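Local structure of inosine-uridine preferring nucleoside hydrolase (Gardnerella vaginalis 315-A, 6BA1) at residues Asp12-Tyr23 and Leu246-Val256; Gly34-Glu45 and Val63-Ala72. The protein belongs to the inosine-uridine preferring nucleoside hydrolase family and holds a calcium ion in a site lined by aspartates. All coordinates share one frame; numbering follows the deposited sequence.

Interaction 1: Asp12-Tyr23 and Leu246-Val256; sequences DTGVDDTLAISY and LHDPLAVAVAV. With CA (calcium ion), chain S.
D17 and D248 bring their carboxylates together at one calcium ion through matching first torsions: in both, CG lies opposite the carbonyl carbon and beside the backbone N (chi1 -67° and -57°), which sends the two groups out from near the N-terminal ends of their helices. D17 OD1 binds the metal at 2.5 Å. D248 OD2 comes in from the other helix at the same 2.5 Å from calcium, its carboxylate turned steeply against that of D17. D12 adds OD1 at 2.6 Å from the ion, while its OD2 is hydrogen-bonded to N41; the carbonyl of T130 supplies the fourth protein ligand. One cation thus draws together acidic side chains that would otherwise be expected to repel. Such an aspartate-rich N-terminal stretch around calcium, here D12, D16 and D17, is a signature of the nucleoside hydrolase family. Beside the ion, the D16 carboxylate is stacked on that of D248, nearly parallel to it, with the two OD1 atoms 3.2 Å apart; a weak hydrogen bond from Y230 reaches D16 OD2.

Beyond the metal the contact becomes apolar. L19 CB packs on P249 CG at 3.6 Å, and A20 CB meets V252 CG2 at 3.8 Å. The small A20, set opposite P249, is consistent with helix axes 7.2 Å apart, running in nearly the same direction and crossing at -27°. One turn further on, Y23 lays its ring along the second helix: CD2 touches V252 CG1 at 3.8 Å, the phenol end lies against A253, the carbonyl O of P249 sits over one face and V256 CG2 comes to the edge.

Around this buried pair, helix 218-237 packs against V15, T18 and L19, helix 302-319 against Y23 and L246, and strand 6-11 of the central sheet receives I21 and V252.

Interaction 2: Gly34-Glu45 and Val63-Ala72; sequences GITGTYGNVLME and VKVYKGLSHA
M44 reaches across to the chain that leaves strand 64-67, and its side chain can be followed atom by atom. CB faces the backbone of S70, 4.0 Å from S70 CA. CG, set opposite the backbone N (chi1 -179°), continues toward the carbonyl of the preceding residue, 3.8 Å from L69 O. A bend at chi2 (-85°) then turns the chain back along the segment, so that SD passes G68 O at 4.1 Å. Finally CE settles against K67 and G68, 3.3 Å from K67 CG. The thioether thus lies along four consecutive residues, crossing K67 at about a right angle.

Upstream, the two segments pair as neighbouring parallel strands, with G34, I35 and T36 opposite K64, V65 and Y66. I35 is held twice by the same neighbour: its N donates to K64 O at 3.2 Å, and its O accepts from Y66 N at 3.1 Å. G37 N continues the ladder to Y66 O, after which only a weak bond joins G68 N to G37 O, an oxygen also served by N135. On one face of the sheet I35 CD1 packs on V63 CG1 at 3.6 Å; on the other, Y66 stacks with F113. This is the parallel strand pairing of a beta-alpha-beta unit, whose connecting helix 44-57 begins at M44.

Downstream, S70 O lies over one face of the Y39 ring, offset toward its rim, while OH is hydrogen-bonded to T134 OG1. At the exposed margin E45 OE2 forms a salt bridge with K67 NZ at 3.5 Å.

The chemistry implies a division of labour: main-chain bonds set the strand register; beyond the strands, M44 and Y39 lie against the irregular chain, which N135 also holds through L69 N; and the one ion pair, lying near solvent, probably adds comparatively little.

How the interactions relate
Interactions 1 and 2 have centres 15 Å apart, yet they meet beside the calcium ion. Along the chain, 34-45 and 63-72 fall inside the long loop closed by 12-23 and 246-256, and helix 15-25 leads directly to strand 31-37. The bend after that strand supplies the join: N41 N lies 3.1 Å from D12 OD2, and N41 ND2 comes within 3.0 Å of D17 OD1. V42 CG1 packs on T13 O at 3.3 Å, and the nearest atom of the T38 side chain is about 7 Å from calcium. Interaction 1 therefore provides three of the four protein ligands, whereas interaction 2 holds the strand whose following loop contributes to the second shell.

Interaction 1: Asp12-Tyr23 and Leu246-Val256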
loop_
_atom_site.group_PDB
_atom_site.type_symbol
_atom_site.label_atom_id
_atom_site.label_comp_id
_atom_site.label_asym_id
_atom_site.label_seq_id
_atom_site.Cartn_x
_atom_site.Cartn_y
_atom_site.Cartn_z
ATOM N N ASP A 12 -17.838 17.426 6.768
ATOM C CA ASP A 12 -18.020 17.441 8.223
ATOM C C ASP A 12 -17.348 18.703 8.767
ATOM O O ASP A 12 -16.323 18.644 9.427
ATOM C CB ASP A 12 -17.501 16.139 8.891
ATOM C CG ASP A 12 -15.989 15.847 8.654
ATOM O OD1 ASP A 12 -15.361 16.344 7.691
ATOM O OD2 ASP A 12 -15.423 15.073 9.452
ATOM N N THR A 13 -17.970 19.846 8.490
ATOM C CA THR A 13 -17.311 21.152 8.587
ATOM C C THR A 13 -17.121 21.654 10.036
ATOM O O THR A 13 -18.100 22.048 10.650
ATOM C CB THR A 13 -18.113 22.204 7.785
ATOM O OG1 THR A 13 -18.714 21.592 6.636
ATOM C CG2 THR A 13 -17.204 23.338 7.351
ATOM N N GLY A 14 -15.914 21.654 10.619
ATOM C CA GLY A 14 -14.650 21.137 10.056
ATOM C C GLY A 14 -13.690 22.235 9.642
ATOM O O GLY A 14 -14.036 23.074 8.816
ATOM N N VAL A 15 -12.476 22.216 10.190
ATOM C CA VAL A 15 -11.481 23.271 9.952
ATOM C C VAL A 15 -10.856 23.136 8.572
ATOM O O VAL A 15 -10.919 24.066 7.765
ATOM C CB VAL A 15 -10.366 23.311 11.017
ATOM C CG1 VAL A 15 -9.351 24.409 10.706
ATOM C CG2 VAL A 15 -10.961 23.518 12.407
ATOM N N ASP A 16 -10.241 21.984 8.316
ATOM C CA ASP A 16 -9.726 21.678 6.972
ATOM C C ASP A 16 -10.859 21.638 5.937
ATOM O O ASP A 16 -10.649 21.977 4.773
ATOM C CB ASP A 16 -8.837 20.395 6.915
ATOM C CG ASP A 16 -9.337 19.254 7.792
ATOM O OD1 ASP A 16 -10.528 18.876 7.716
ATOM O OD2 ASP A 16 -8.519 18.721 8.574
ATOM N N ASP A 17 -12.056 21.264 6.379
ATOM C CA ASP A 17 -13.231 21.264 5.512
ATOM C C ASP A 17 -13.590 22.661 4.976
ATOM O O ASP A 17 -13.982 22.774 3.815
ATOM C CB ASP A 17 -14.425 20.617 6.218
ATOM C CG ASP A 17 -14.217 19.119 6.461
ATOM O OD1 ASP A 17 -13.505 18.732 7.414
ATOM O OD2 ASP A 17 -14.761 18.310 5.684
ATOM N N THR A 18 -13.431 23.717 5.780
ATOM C CA THR A 18 -13.670 25.087 5.272
ATOM C C THR A 18 -12.555 25.564 4.357
ATOM O O THR A 18 -12.790 26.411 3.485
ATOM C CB THR A 18 -13.828 26.170 6.354
ATOM O OG1 THR A 18 -12.566 26.430 6.976
ATOM C CG2 THR A 18 -14.872 25.789 7.367
ATOM N N LEU A 19 -11.344 25.061 4.584
ATOM C CA LEU A 19 -10.234 25.336 3.684
ATOM C C LEU A 19 -10.501 24.705 2.317
ATOM O O LEU A 19 -10.089 25.253 1.294
ATOM C CB LEU A 19 -8.911 24.850 4.281
ATOM C CG LEU A 19 -8.461 25.517 5.586
ATOM C CD1 LEU A 19 -7.144 24.920 6.050
ATOM C CD2 LEU A 19 -8.342 27.027 5.422
ATOM N N ALA A 20 -11.214 23.574 2.310
ATOM C CA ALA A 20 -11.701 22.963 1.067
ATOM C C ALA A 20 -12.759 23.827 0.377
ATOM O O ALA A 20 -12.750 23.965 -0.847
ATOM C CB ALA A 20 -12.254 21.569 1.331
ATOM N N ILE A 21 -13.669 24.392 1.168
ATOM C CA ILE A 21 -14.656 25.342 0.654
ATOM C C ILE A 21 -13.939 26.558 0.067
ATOM O O ILE A 21 -14.224 26.966 -1.055
ATOM C CB ILE A 21 -15.658 25.787 1.751
ATOM C CG1 ILE A 21 -16.511 24.608 2.228
ATOM C CG2 ILE A 21 -16.570 26.904 1.242
ATOM C CD1 ILE A 21 -17.232 24.855 3.533
ATOM N N SER A 22 -12.996 27.111 0.828
ATOM C CA SER A 22 -12.227 28.286 0.403
ATOM C C SER A 22 -11.455 28.047 -0.902
ATOM O O SER A 22 -11.469 28.902 -1.786
ATOM C CB SER A 22 -11.266 28.716 1.509
ATOM O OG SER A 22 -11.950 28.902 2.736
ATOM N N TYR A 23 -10.800 26.891 -1.019
ATOM C CA TYR A 23 -10.094 26.511 -2.252
ATOM C C TYR A 23 -11.084 26.365 -3.410
ATOM O O TYR A 23 -10.796 26.784 -4.533
ATOM C CB TYR A 23 -9.299 25.197 -2.054
ATOM C CG TYR A 23 -8.262 24.867 -3.131
ATOM C CD1 TYR A 23 -6.891 24.976 -2.878
ATOM C CD2 TYR A 23 -8.652 24.421 -4.397
ATOM C CE1 TYR A 23 -5.945 24.670 -3.860
ATOM C CE2 TYR A 23 -7.715 24.121 -5.375
ATOM C CZ TYR A 23 -6.366 24.243 -5.108
ATOM O OH TYR A 23 -5.458 23.932 -6.096
ATOM N N LEU A 246 -2.791 19.785 5.365
ATOM C CA LEU A 246 -3.780 20.290 4.425
ATOM C C LEU A 246 -4.485 19.112 3.779
ATOM O O LEU A 246 -4.279 18.805 2.602
ATOM C CB LEU A 246 -3.108 21.175 3.373
ATOM C CG LEU A 246 -2.377 22.401 3.915
ATOM C CD1 LEU A 246 -1.687 23.146 2.778
ATOM C CD2 LEU A 246 -3.339 23.302 4.695
ATOM N N HIS A 247 -5.349 18.474 4.555
ATOM C CA HIS A 247 -5.930 17.190 4.168
ATOM C C HIS A 247 -7.042 17.374 3.127
ATOM O O HIS A 247 -6.889 16.994 1.967
ATOM C CB HIS A 247 -6.465 16.437 5.395
ATOM C CG HIS A 247 -5.442 16.181 6.455
ATOM N ND1 HIS A 247 -4.904 14.930 6.675
ATOM C CD2 HIS A 247 -4.880 17.019 7.379
ATOM C CE1 HIS A 247 -4.036 14.993 7.675
ATOM N NE2 HIS A 247 -3.993 16.250 8.108
ATOM N N ASP A 248 -8.134 18.000 3.555
ATOM C CA ASP A 248 -9.350 18.103 2.752
ATOM C C ASP A 248 -9.207 19.033 1.523
ATOM O O ASP A 248 -9.762 18.730 0.469
ATOM C CB ASP A 248 -10.542 18.529 3.630
ATOM C CG ASP A 248 -10.779 17.563 4.818
ATOM O OD1 ASP A 248 -9.809 16.933 5.328
ATOM O OD2 ASP A 248 -11.935 17.439 5.275
ATOM N N PRO A 249 -8.447 20.145 1.640
ATOM C CA PRO A 249 -8.230 21.012 0.479
ATOM C C PRO A 249 -7.575 20.321 -0.702
ATOM O O PRO A 249 -7.915 20.604 -1.849
ATOM C CB PRO A 249 -7.275 22.088 1.002
ATOM C CG PRO A 249 -7.524 22.126 2.450
ATOM C CD PRO A 249 -7.801 20.703 2.843
ATOM N N LEU A 250 -6.633 19.427 -0.407
ATOM C CA LEU A 250 -5.879 18.743 -1.443
ATOM C C LEU A 250 -6.774 17.890 -2.327
ATOM O O LEU A 250 -6.541 17.796 -3.530
ATOM C CB LEU A 250 -4.772 17.896 -0.820
ATOM C CG LEU A 250 -3.792 17.173 -1.750
ATOM C CD1 LEU A 250 -3.169 18.103 -2.782
ATOM C CD2 LEU A 250 -2.714 16.539 -0.888
ATOM N N ALA A 251 -7.804 17.288 -1.735
ATOM C CA ALA A 251 -8.810 16.559 -2.507
ATOM C C ALA A 251 -9.467 17.442 -3.562
ATOM O O ALA A 251 -9.645 17.030 -4.710
ATOM C CB ALA A 251 -9.858 15.967 -1.584
ATOM N N VAL A 252 -9.801 18.667 -3.164
ATOM C CA VAL A 252 -10.403 19.643 -4.077
ATOM C C VAL A 252 -9.386 20.065 -5.139
ATOM O O VAL A 252 -9.722 20.145 -6.320
ATOM C CB VAL A 252 -10.945 20.879 -3.322
ATOM C CG1 VAL A 252 -11.522 21.894 -4.298
ATOM C CG2 VAL A 252 -12.004 20.461 -2.307
ATOM N N ALA A 253 -8.147 20.315 -4.715
ATOM C CA ALA A 253 -7.073 20.699 -5.637
ATOM C C ALA A 253 -6.838 19.669 -6.738
ATOM O O ALA A 253 -6.564 20.031 -7.883
ATOM C CB ALA A 253 -5.786 20.950 -4.863
ATOM N N VAL A 254 -6.950 18.389 -6.383
ATOM C CA VAL A 254 -6.785 17.280 -7.332
ATOM C C VAL A 254 -8.034 17.099 -8.203
ATOM O O VAL A 254 -7.939 16.632 -9.349
ATOM C CB VAL A 254 -6.426 15.972 -6.593
ATOM C CG1 VAL A 254 -6.419 14.761 -7.528
ATOM C CG2 VAL A 254 -5.068 16.107 -5.909
ATOM N N ALA A 255 -9.198 17.449 -7.657
ATOM C CA ALA A 255 -10.427 17.488 -8.440
ATOM C C ALA A 255 -10.318 18.496 -9.586
ATOM O O ALA A 255 -10.704 18.190 -10.715
ATOM C CB ALA A 255 -11.628 17.803 -7.557
ATOM N N VAL A 256 -9.776 19.681 -9.302
ATOM C CA VAL A 256 -9.593 20.708 -10.341
ATOM C C VAL A 256 -8.408 20.386 -11.252
ATOM O O VAL A 256 -8.503 20.539 -12.469
ATOM C CB VAL A 256 -9.487 22.156 -9.778
ATOM C CG1 VAL A 256 -10.660 22.449 -8.852
ATOM C CG2 VAL A 256 -8.171 22.439 -9.055
HETATM CA CA CA S . -12.831 16.292 7.333
#

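Interaction 2: Gly34-Glu45 and Val63-Ala72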
loop_
_atom_site.group_PDB
_atom_site.type_symbol
_atom_site.label_atom_id
_atom_site.label_comp_id
_atom_site.label_asym_id
_atom_site.label_seq_id
_atom_site.Cartn_x
_atom_site.Cartn_y
_atom_site.Cartn_z
ATOM N N GLY A 34 -23.316 22.779 -4.517
ATOM C CA GLY A 34 -23.781 22.647 -3.147
ATOM C C GLY A 34 -22.799 21.969 -2.212
ATOM O O GLY A 34 -21.841 21.348 -2.647
ATOM N N ILE A 35 -23.055 22.119 -0.921
ATOM C CA ILE A 35 -22.281 21.492 0.132
ATOM C C ILE A 35 -23.199 20.506 0.820
ATOM O O ILE A 35 -24.096 20.892 1.545
ATOM C CB ILE A 35 -21.740 22.532 1.137
ATOM C CG1 ILE A 35 -20.674 23.393 0.459
ATOM C CG2 ILE A 35 -21.173 21.858 2.380
ATOM C CD1 ILE A 35 -20.220 24.585 1.257
ATOM N N THR A 36 -22.985 19.224 0.559
ATOM C CA THR A 36 -23.637 18.166 1.317
ATOM C C THR A 36 -23.008 18.078 2.718
ATOM O O THR A 36 -21.789 18.076 2.845
ATOM C CB THR A 36 -23.497 16.827 0.589
ATOM O OG1 THR A 36 -24.294 16.856 -0.608
ATOM C CG2 THR A 36 -23.945 15.692 1.489
ATOM N N GLY A 37 -23.836 17.990 3.759
ATOM C CA GLY A 37 -23.356 17.967 5.150
ATOM C C GLY A 37 -23.293 16.558 5.709
ATOM O O GLY A 37 -24.206 15.766 5.489
ATOM N N THR A 38 -22.214 16.237 6.419
ATOM C CA THR A 38 -22.092 14.954 7.114
ATOM C C THR A 38 -21.444 15.194 8.485
ATOM O O THR A 38 -21.346 16.346 8.921
ATOM C CB THR A 38 -21.352 13.898 6.235
ATOM O OG1 THR A 38 -21.584 12.567 6.732
ATOM C CG2 THR A 38 -19.849 14.171 6.161
ATOM N N TYR A 39 -21.000 14.123 9.145
ATOM C CA TYR A 39 -20.667 14.128 10.577
ATOM C C TYR A 39 -19.224 13.672 10.788
ATOM O O TYR A 39 -18.608 13.119 9.876
ATOM C CB TYR A 39 -21.616 13.184 11.325
ATOM C CG TYR A 39 -21.473 11.736 10.883
ATOM C CD1 TYR A 39 -20.652 10.850 11.581
ATOM C CD2 TYR A 39 -22.127 11.269 9.741
ATOM C CE1 TYR A 39 -20.507 9.542 11.167
ATOM C CE2 TYR A 39 -21.986 9.957 9.318
ATOM C CZ TYR A 39 -21.174 9.097 10.034
ATOM O OH TYR A 39 -21.010 7.801 9.626
ATOM N N GLY A 40 -18.697 13.885 11.992
ATOM C CA GLY A 40 -17.358 13.392 12.347
ATOM C C GLY A 40 -16.591 14.402 13.166
ATOM O O GLY A 40 -16.529 14.297 14.398
ATOM N N ASN A 41 -15.987 15.367 12.477
ATOM C CA ASN A 41 -15.303 16.495 13.122
ATOM C C ASN A 41 -16.272 17.201 14.074
ATOM O O ASN A 41 -15.896 17.637 15.164
ATOM C CB ASN A 41 -14.782 17.514 12.088
ATOM C CG ASN A 41 -13.645 16.971 11.223
ATOM O OD1 ASN A 41 -13.119 15.892 11.466
ATOM N ND2 ASN A 41 -13.254 17.738 10.210
ATOM N N VAL A 42 -17.526 17.300 13.641
ATOM C CA VAL A 42 -18.582 17.889 14.428
ATOM C C VAL A 42 -19.920 17.232 14.064
ATOM O O VAL A 42 -20.036 16.609 12.997
ATOM C CB VAL A 42 -18.593 19.419 14.193
ATOM C CG1 VAL A 42 -19.122 19.758 12.803
ATOM C CG2 VAL A 42 -19.346 20.149 15.311
ATOM N N LEU A 43 -20.907 17.349 14.968
ATOM C CA LEU A 43 -22.274 16.841 14.740
ATOM C C LEU A 43 -22.825 17.318 13.392
ATOM O O LEU A 43 -22.534 18.435 12.958
ATOM C CB LEU A 43 -23.204 17.306 15.865
ATOM C CG LEU A 43 -22.972 16.654 17.241
ATOM C CD1 LEU A 43 -23.270 17.637 18.369
ATOM C CD2 LEU A 43 -23.781 15.366 17.405
ATOM N N MET A 44 -23.612 16.461 12.736
ATOM C CA MET A 44 -24.053 16.705 11.363
ATOM C C MET A 44 -24.672 18.091 11.143
ATOM O O MET A 44 -24.342 18.782 10.174
ATOM C CB MET A 44 -25.034 15.611 10.925
ATOM C CG MET A 44 -25.539 15.771 9.489
ATOM S SD MET A 44 -26.947 16.884 9.377
ATOM C CE MET A 44 -26.945 17.261 7.651
ATOM N N GLU A 45 -25.583 18.456 12.046
ATOM C CA GLU A 45 -26.266 19.760 12.036
ATOM C C GLU A 45 -25.282 20.922 12.130
ATOM O O GLU A 45 -25.355 21.862 11.342
ATOM C CB GLU A 45 -27.264 19.859 13.200
ATOM C CG GLU A 45 -28.516 19.003 13.042
ATOM C CD GLU A 45 -29.523 19.558 12.036
ATOM O OE1 GLU A 45 -29.310 20.669 11.477
ATOM O OE2 GLU A 45 -30.543 18.873 11.805
ATOM N N VAL A 63 -24.414 29.147 -2.531
ATOM C CA VAL A 63 -24.068 27.756 -2.254
ATOM C C VAL A 63 -25.137 27.141 -1.359
ATOM O O VAL A 63 -25.245 27.478 -0.193
ATOM C CB VAL A 63 -22.673 27.632 -1.606
ATOM C CG1 VAL A 63 -22.386 26.191 -1.201
ATOM C CG2 VAL A 63 -21.598 28.149 -2.553
ATOM N N LYS A 64 -25.911 26.229 -1.925
ATOM C CA LYS A 64 -27.053 25.617 -1.261
ATOM C C LYS A 64 -26.563 24.427 -0.448
ATOM O O LYS A 64 -25.958 23.502 -0.997
ATOM C CB LYS A 64 -28.091 25.169 -2.286
ATOM C CG LYS A 64 -28.452 26.255 -3.286
ATOM C CD LYS A 64 -29.746 25.995 -4.040
ATOM C CE LYS A 64 -29.734 26.598 -5.463
ATOM N NZ LYS A 64 -31.052 27.188 -5.784
ATOM N N VAL A 65 -26.816 24.454 0.857
ATOM C CA VAL A 65 -26.332 23.421 1.774
ATOM C C VAL A 65 -27.426 22.383 2.020
ATOM O O VAL A 65 -28.492 22.712 2.531
ATOM C CB VAL A 65 -25.890 24.046 3.111
ATOM C CG1 VAL A 65 -25.447 22.977 4.097
ATOM C CG2 VAL A 65 -24.775 25.059 2.862
ATOM N N TYR A 66 -27.151 21.131 1.662
ATOM C CA TYR A 66 -28.111 20.035 1.820
ATOM C C TYR A 66 -27.788 19.225 3.069
ATOM O O TYR A 66 -26.729 19.378 3.664
ATOM C CB TYR A 66 -28.131 19.159 0.567
ATOM C CG TYR A 66 -28.534 19.935 -0.666
ATOM C CD1 TYR A 66 -29.839 19.906 -1.142
ATOM C CD2 TYR A 66 -27.608 20.723 -1.349
ATOM C CE1 TYR A 66 -30.207 20.627 -2.278
ATOM C CE2 TYR A 66 -27.962 21.448 -2.474
ATOM C CZ TYR A 66 -29.259 21.399 -2.938
ATOM O OH TYR A 66 -29.600 22.123 -4.061
ATOM N N LYS A 67 -28.720 18.362 3.452
ATOM C CA LYS A 67 -28.712 17.701 4.746
ATOM C C LYS A 67 -28.556 16.187 4.552
ATOM O O LYS A 67 -29.491 15.508 4.126
ATOM C CB LYS A 67 -30.020 18.040 5.488
ATOM C CG LYS A 67 -29.843 18.709 6.845
ATOM C CD LYS A 67 -31.135 19.370 7.299
ATOM C CE LYS A 67 -30.969 20.079 8.628
ATOM N NZ LYS A 67 -32.278 20.524 9.185
ATOM N N GLY A 68 -27.358 15.673 4.824
ATOM C CA GLY A 68 -27.088 14.232 4.768
ATOM C C GLY A 68 -27.461 13.505 6.052
ATOM O O GLY A 68 -28.277 13.983 6.819
ATOM N N LEU A 69 -26.831 12.354 6.276
ATOM C CA LEU A 69 -27.175 11.455 7.384
ATOM C C LEU A 69 -26.371 11.758 8.646
ATOM O O LEU A 69 -25.215 12.147 8.553
ATOM C CB LEU A 69 -26.984 9.995 6.940
ATOM C CG LEU A 69 -27.954 9.531 5.847
ATOM C CD1 LEU A 69 -27.333 8.523 4.904
ATOM C CD2 LEU A 69 -29.196 8.941 6.476
ATOM N N SER A 70 -26.991 11.567 9.812
ATOM C CA SER A 70 -26.383 11.888 11.128
ATOM C C SER A 70 -25.415 10.827 11.645
ATOM O O SER A 70 -24.373 11.175 12.211
ATOM C CB SER A 70 -27.475 12.078 12.186
ATOM O OG SER A 70 -28.271 13.208 11.901
ATOM N N HIS A 71 -25.781 9.553 11.475
ATOM C CA HIS A 71 -24.996 8.426 12.016
ATOM C C HIS A 71 -24.494 7.514 10.893
ATOM O O HIS A 71 -24.885 7.660 9.737
ATOM C CB HIS A 71 -25.811 7.627 13.067
ATOM C CG HIS A 71 -27.172 7.203 12.610
ATOM N ND1 HIS A 71 -28.328 7.808 13.056
ATOM C CD2 HIS A 71 -27.570 6.227 11.757
ATOM C CE1 HIS A 71 -29.383 7.230 12.498
ATOM N NE2 HIS A 71 -28.948 6.264 11.706
ATOM N N ALA A 72 -23.614 6.584 11.258
ATOM C CA ALA A 72 -22.999 5.658 10.303
ATOM C C ALA A 72 -23.957 4.609 9.738
ATOM O O ALA A 72 -24.935 4.234 10.389
ATOM C CB ALA A 72 -21.798 4.974 10.933
#